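Local atomic coordinates of methyltransferase-like protein (Saccharopolyspora spinosa, PDB entry 4PNE), a protein that catalyses a [4+2] cycloaddition in spinosyn biosynthesis, using a fold like that of S-adenosylmethionine-dependent methyltransferases. Residues 60-65 and 249-254. Residues are numbered along the deposited sequence; the frame is centred on the assembly and turned at random.
Sequences IHHGYW and YFMPQF. With SAH (S-adenosyl-L-homocysteine), chain C.
The carboxylate of S-adenosyl-L-homocysteine is gripped by two donors of segment 60-65: His-61 ND1 reaches its OXT at 2.6 Å, nearly straight at 171° and in the plane of the imidazole, while Ile-60 N gives its hydrogen to the ligand's O at 2.9 Å. His-61 NE2 bonds to Ala-77 O, and the two bonds together fix how the ring is turned. The ring of His-62 packs against Phe-250 of helix 250-260. Phe-250 CD1 lies over the centre of the His-62 ring, 3.4 Å from His-62 CE1, with the planes 31° apart, and His-62 CA in turn covers one face of the phenyl ring. With chi1 at 180°, Phe-250 swings its CG anti to its own backbone N and reaches this position; Phe-254 CB covers the opposite face. In this Rossmann-like methyltransferase fold, the contact joins the cofactor-binding loop before helix 73-88 to a helix inserted between strands 236-242 and 290-298. Tyr-249 CB sits 3.6 Å from the centroid of Trp-65's six-membered ring, almost on its normal, and the tyrosine edge points at the face of the indole's five-membered ring. Gln-253 OE1 approaches Trp-65 CZ2 obliquely, whereas Gln-253 NE2 bonds to Gly-69 O and Trp-65 NE1 to Ala-71 O.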
ATOM      1  N   ILE A  60      -6.668   0.856  -1.501  1.00 11.40           N
ATOM      2  CA  ILE A  60      -6.463  -0.548  -1.239  1.00 12.41           C
ATOM      3  C   ILE A  60      -5.494  -0.677  -0.063  1.00 14.24           C
ATOM      4  O   ILE A  60      -4.428  -1.277  -0.142  1.00 14.07           O
ATOM      5  CB  ILE A  60      -5.934  -1.271  -2.467  1.00 14.40           C
ATOM      6  CG1 ILE A  60      -6.680  -0.799  -3.728  1.00 15.49           C
ATOM      7  CG2 ILE A  60      -6.082  -2.784  -2.273  1.00 14.44           C
ATOM      8  CD1 ILE A  60      -6.121  -1.375  -5.042  1.00 17.67           C
ATOM      9  N   HIS A  61      -5.902  -0.089   1.044  1.00 10.43           N
ATOM     10  CA  HIS A  61      -5.172  -0.237   2.297  1.00  8.27           C
ATOM     11  C   HIS A  61      -6.175  -0.152   3.454  1.00 11.47           C
ATOM     12  O   HIS A  61      -7.328   0.264   3.269  1.00 10.42           O
ATOM     13  CB  HIS A  61      -4.047   0.808   2.397  1.00  9.17           C
ATOM     14  CG  HIS A  61      -4.509   2.236   2.415  1.00  9.92           C
ATOM     15  ND1 HIS A  61      -4.136   3.128   1.429  1.00 10.57           N
ATOM     16  CD2 HIS A  61      -5.279   2.936   3.283  1.00 11.45           C
ATOM     17  CE1 HIS A  61      -4.662   4.313   1.692  1.00 13.21           C
ATOM     18  NE2 HIS A  61      -5.356   4.226   2.813  1.00 12.99           N
ATOM     19  N   HIS A  62      -5.739  -0.584   4.628  1.00  9.41           N
ATOM     20  CA  HIS A  62      -6.589  -0.635   5.822  1.00 11.08           C
ATOM     21  C   HIS A  62      -7.035   0.753   6.258  1.00 11.96           C
ATOM     22  O   HIS A  62      -6.325   1.754   6.043  1.00 14.07           O
ATOM     23  CB  HIS A  62      -5.832  -1.290   6.969  1.00 11.57           C
ATOM     24  CG  HIS A  62      -5.860  -2.787   6.942  1.00 14.72           C
ATOM     25  ND1 HIS A  62      -5.806  -3.527   5.778  1.00 14.00           N
ATOM     26  CD2 HIS A  62      -5.920  -3.681   7.954  1.00 12.93           C
ATOM     27  CE1 HIS A  62      -5.880  -4.811   6.077  1.00 11.86           C
ATOM     28  NE2 HIS A  62      -5.932  -4.935   7.393  1.00 13.84           N
ATOM     29  N   GLY A  63      -8.174   0.823   6.915  1.00 12.90           N
ATOM     30  CA  GLY A  63      -8.615   2.060   7.525  1.00 12.00           C
ATOM     31  C   GLY A  63      -7.989   2.259   8.894  1.00 12.05           C
ATOM     32  O   GLY A  63      -7.602   1.294   9.570  1.00 12.63           O
ATOM     33  N   TYR A  64      -7.970   3.514   9.316  1.00 12.07           N
ATOM     34  CA  TYR A  64      -7.514   3.930  10.639  1.00 11.43           C
ATOM     35  C   TYR A  64      -8.649   4.695  11.301  1.00 11.32           C
ATOM     36  O   TYR A  64      -9.141   5.695  10.764  1.00 12.98           O
ATOM     37  CB  TYR A  64      -6.252   4.795  10.499  1.00 12.74           C
ATOM     38  CG  TYR A  64      -5.658   5.404  11.739  1.00 11.67           C
ATOM     39  CD1 TYR A  64      -6.247   6.494  12.353  1.00 10.47           C
ATOM     40  CD2 TYR A  64      -4.489   4.907  12.272  1.00 13.64           C
ATOM     41  CE1 TYR A  64      -5.692   7.074  13.468  1.00 17.90           C
ATOM     42  CE2 TYR A  64      -3.909   5.477  13.396  1.00 13.10           C
ATOM     43  CZ  TYR A  64      -4.521   6.558  13.994  1.00 15.86           C
ATOM     44  OH  TYR A  64      -3.951   7.130  15.103  1.00 18.62           O
ATOM     45  N   TRP A  65      -9.101   4.183  12.447  1.00 12.13           N
ATOM     46  CA  TRP A  65     -10.213   4.752  13.177  1.00 13.57           C
ATOM     47  C   TRP A  65      -9.757   5.433  14.459  1.00 13.67           C
ATOM     48  O   TRP A  65      -8.820   5.001  15.116  1.00 15.41           O
ATOM     49  CB  TRP A  65     -11.226   3.668  13.528  1.00 10.83           C
ATOM     50  CG  TRP A  65     -12.129   3.249  12.437  1.00 13.94           C
ATOM     51  CD1 TRP A  65     -13.392   3.692  12.227  1.00 13.35           C
ATOM     52  CD2 TRP A  65     -11.872   2.256  11.426  1.00 10.54           C
ATOM     53  NE1 TRP A  65     -13.950   3.047  11.151  1.00 13.07           N
ATOM     54  CE2 TRP A  65     -13.042   2.149  10.645  1.00 11.96           C
ATOM     55  CE3 TRP A  65     -10.782   1.439  11.118  1.00 12.33           C
ATOM     56  CZ2 TRP A  65     -13.140   1.287   9.561  1.00 13.70           C
ATOM     57  CZ3 TRP A  65     -10.880   0.574  10.035  1.00 13.92           C
ATOM     58  CH2 TRP A  65     -12.065   0.478   9.292  1.00 11.27           C
ATOM     59  N   TYR A 249     -10.695  -2.673  12.989  1.00 12.60           N
ATOM     60  CA  TYR A 249     -12.041  -2.669  12.438  1.00 12.73           C
ATOM     61  C   TYR A 249     -12.070  -3.001  10.968  1.00 14.85           C
ATOM     62  O   TYR A 249     -13.137  -3.365  10.434  1.00 11.68           O
ATOM     63  CB  TYR A 249     -12.694  -1.320  12.684  1.00 13.26           C
ATOM     64  CG  TYR A 249     -12.669  -0.980  14.158  1.00 18.93           C
ATOM     65  CD1 TYR A 249     -11.692  -0.147  14.694  1.00 18.67           C
ATOM     66  CD2 TYR A 249     -13.596  -1.542  15.021  1.00 17.14           C
ATOM     67  CE1 TYR A 249     -11.654   0.124  16.046  1.00 18.39           C
ATOM     68  CE2 TYR A 249     -13.564  -1.274  16.363  1.00 22.07           C
ATOM     69  CZ  TYR A 249     -12.598  -0.447  16.873  1.00 24.60           C
ATOM     70  OH  TYR A 249     -12.605  -0.207  18.230  1.00 31.12           O
ATOM     71  N   PHE A 250     -10.924  -2.924  10.291  1.00 10.35           N
ATOM     72  CA  PHE A 250     -10.957  -3.047   8.839  1.00 13.24           C
ATOM     73  C   PHE A 250     -11.430  -4.404   8.333  1.00 13.13           C
ATOM     74  O   PHE A 250     -12.367  -4.464   7.506  1.00 13.56           O
ATOM     75  CB  PHE A 250      -9.589  -2.736   8.188  1.00 12.61           C
ATOM     76  CG  PHE A 250      -9.632  -2.864   6.683  1.00  9.26           C
ATOM     77  CD1 PHE A 250      -9.154  -4.002   6.074  1.00 14.29           C
ATOM     78  CD2 PHE A 250     -10.249  -1.915   5.917  1.00 11.13           C
ATOM     79  CE1 PHE A 250      -9.268  -4.170   4.703  1.00 15.04           C
ATOM     80  CE2 PHE A 250     -10.377  -2.092   4.561  1.00 14.13           C
ATOM     81  CZ  PHE A 250      -9.881  -3.214   3.969  1.00 11.21           C
ATOM     82  N   MET A 251     -10.789  -5.491   8.739  1.00 11.99           N
ATOM     83  CA  MET A 251     -11.146  -6.780   8.143  1.00 12.42           C
ATOM     84  C   MET A 251     -12.620  -7.127   8.380  1.00 12.09           C
ATOM     85  O   MET A 251     -13.297  -7.538   7.438  1.00 13.00           O
ATOM     86  CB  MET A 251     -10.260  -7.913   8.637  1.00 17.01           C
ATOM     87  CG  MET A 251      -8.836  -7.869   8.121  1.00 21.39           C
ATOM     88  SD  MET A 251      -8.683  -7.920   6.351  1.00 26.34           S
ATOM     89  CE  MET A 251      -9.357  -9.533   5.944  1.00 19.95           C
ATOM     90  N   PRO A 252     -13.140  -6.946   9.592  1.00 12.92           N
ATOM     91  CA  PRO A 252     -14.555  -7.308   9.755  1.00 12.58           C
ATOM     92  C   PRO A 252     -15.448  -6.452   8.871  1.00 14.79           C
ATOM     93  O   PRO A 252     -16.395  -6.981   8.255  1.00 13.32           O
ATOM     94  CB  PRO A 252     -14.832  -7.037  11.247  1.00 13.31           C
ATOM     95  CG  PRO A 252     -13.511  -6.954  11.878  1.00 15.88           C
ATOM     96  CD  PRO A 252     -12.510  -6.551  10.861  1.00 14.55           C
ATOM     97  N   GLN A 253     -15.157  -5.158   8.766  1.00 11.90           N
ATOM     98  CA  GLN A 253     -16.047  -4.264   8.043  1.00 14.41           C
ATOM     99  C   GLN A 253     -15.914  -4.499   6.549  1.00 13.67           C
ATOM    100  O   GLN A 253     -16.935  -4.570   5.838  1.00 15.93           O
ATOM    101  CB  GLN A 253     -15.794  -2.792   8.382  1.00 18.71           C
ATOM    102  CG  GLN A 253     -16.180  -2.455   9.820  1.00 15.87           C
ATOM    103  CD  GLN A 253     -16.348  -0.966  10.115  1.00 20.10           C
ATOM    104  OE1 GLN A 253     -16.419  -0.127   9.218  1.00 19.41           O
ATOM    105  NE2 GLN A 253     -16.415  -0.640  11.406  1.00 22.05           N
ATOM    106  N   PHE A 254     -14.697  -4.669   6.053  1.00 12.48           N
ATOM    107  CA  PHE A 254     -14.537  -4.920   4.625  1.00 13.68           C
ATOM    108  C   PHE A 254     -15.161  -6.260   4.231  1.00 10.73           C
ATOM    109  O   PHE A 254     -15.799  -6.342   3.183  1.00 11.95           O
ATOM    110  CB  PHE A 254     -13.062  -4.881   4.224  1.00 11.99           C
ATOM    111  CG  PHE A 254     -12.845  -5.093   2.757  1.00 12.26           C
ATOM    112  CD1 PHE A 254     -13.052  -4.061   1.884  1.00 14.76           C
ATOM    113  CD2 PHE A 254     -12.469  -6.332   2.266  1.00 13.25           C
ATOM    114  CE1 PHE A 254     -12.908  -4.246   0.515  1.00 13.61           C
ATOM    115  CE2 PHE A 254     -12.315  -6.531   0.897  1.00 18.49           C
ATOM    116  CZ  PHE A 254     -12.523  -5.496   0.037  1.00 13.11           C
TER
HETATM  117  N   SAH C 301      -0.680   2.005  -2.172  1.00 14.33           N
HETATM  118  CA  SAH C 301      -1.986   1.692  -2.759  1.00 14.15           C
HETATM  119  CB  SAH C 301      -2.152   0.237  -3.187  1.00 12.04           C
HETATM  120  CG  SAH C 301      -1.699  -0.850  -2.244  1.00 15.82           C
HETATM  121  SD  SAH C 301      -2.157  -2.472  -2.873  1.00 13.88           S
HETATM  122  C   SAH C 301      -3.070   2.075  -1.789  1.00 15.95           C
HETATM  123  O   SAH C 301      -4.218   2.180  -2.182  1.00 14.49           O
HETATM  124  OXT SAH C 301      -2.769   2.366  -0.628  1.00 12.84           O
HETATM  125  C5' SAH C 301      -0.501  -3.003  -3.381  1.00 13.54           C
HETATM  126  C4' SAH C 301       0.024  -2.285  -4.616  1.00 13.18           C
HETATM  127  O4' SAH C 301       1.399  -2.598  -4.799  1.00 13.04           O
HETATM  128  C3' SAH C 301      -0.661  -2.686  -5.910  1.00 13.27           C
HETATM  129  O3' SAH C 301      -0.932  -1.478  -6.597  1.00 13.01           O
HETATM  130  C2' SAH C 301       0.375  -3.541  -6.623  1.00 12.47           C
HETATM  131  O2' SAH C 301       0.292  -3.605  -8.045  1.00 14.47           O
HETATM  132  C1' SAH C 301       1.668  -2.880  -6.147  1.00 11.84           C
HETATM  133  N9  SAH C 301       2.849  -3.746  -6.326  1.00 12.01           N
HETATM  134  C8  SAH C 301       3.053  -5.041  -5.977  1.00 17.45           C
HETATM  135  N7  SAH C 301       4.280  -5.435  -6.385  1.00 13.74           N
HETATM  136  C5  SAH C 301       4.855  -4.390  -7.011  1.00 11.02           C
HETATM  137  C6  SAH C 301       6.074  -4.223  -7.637  1.00 15.50           C
HETATM  138  N6  SAH C 301       6.968  -5.199  -7.688  1.00 16.07           N
HETATM  139  N1  SAH C 301       6.381  -3.023  -8.170  1.00 11.53           N
HETATM  140  C2  SAH C 301       5.490  -1.971  -8.125  1.00 13.25           C
HETATM  141  N3  SAH C 301       4.262  -2.138  -7.553  1.00 14.60           N
HETATM  142  C4  SAH C 301       3.969  -3.327  -6.979  1.00 11.18           C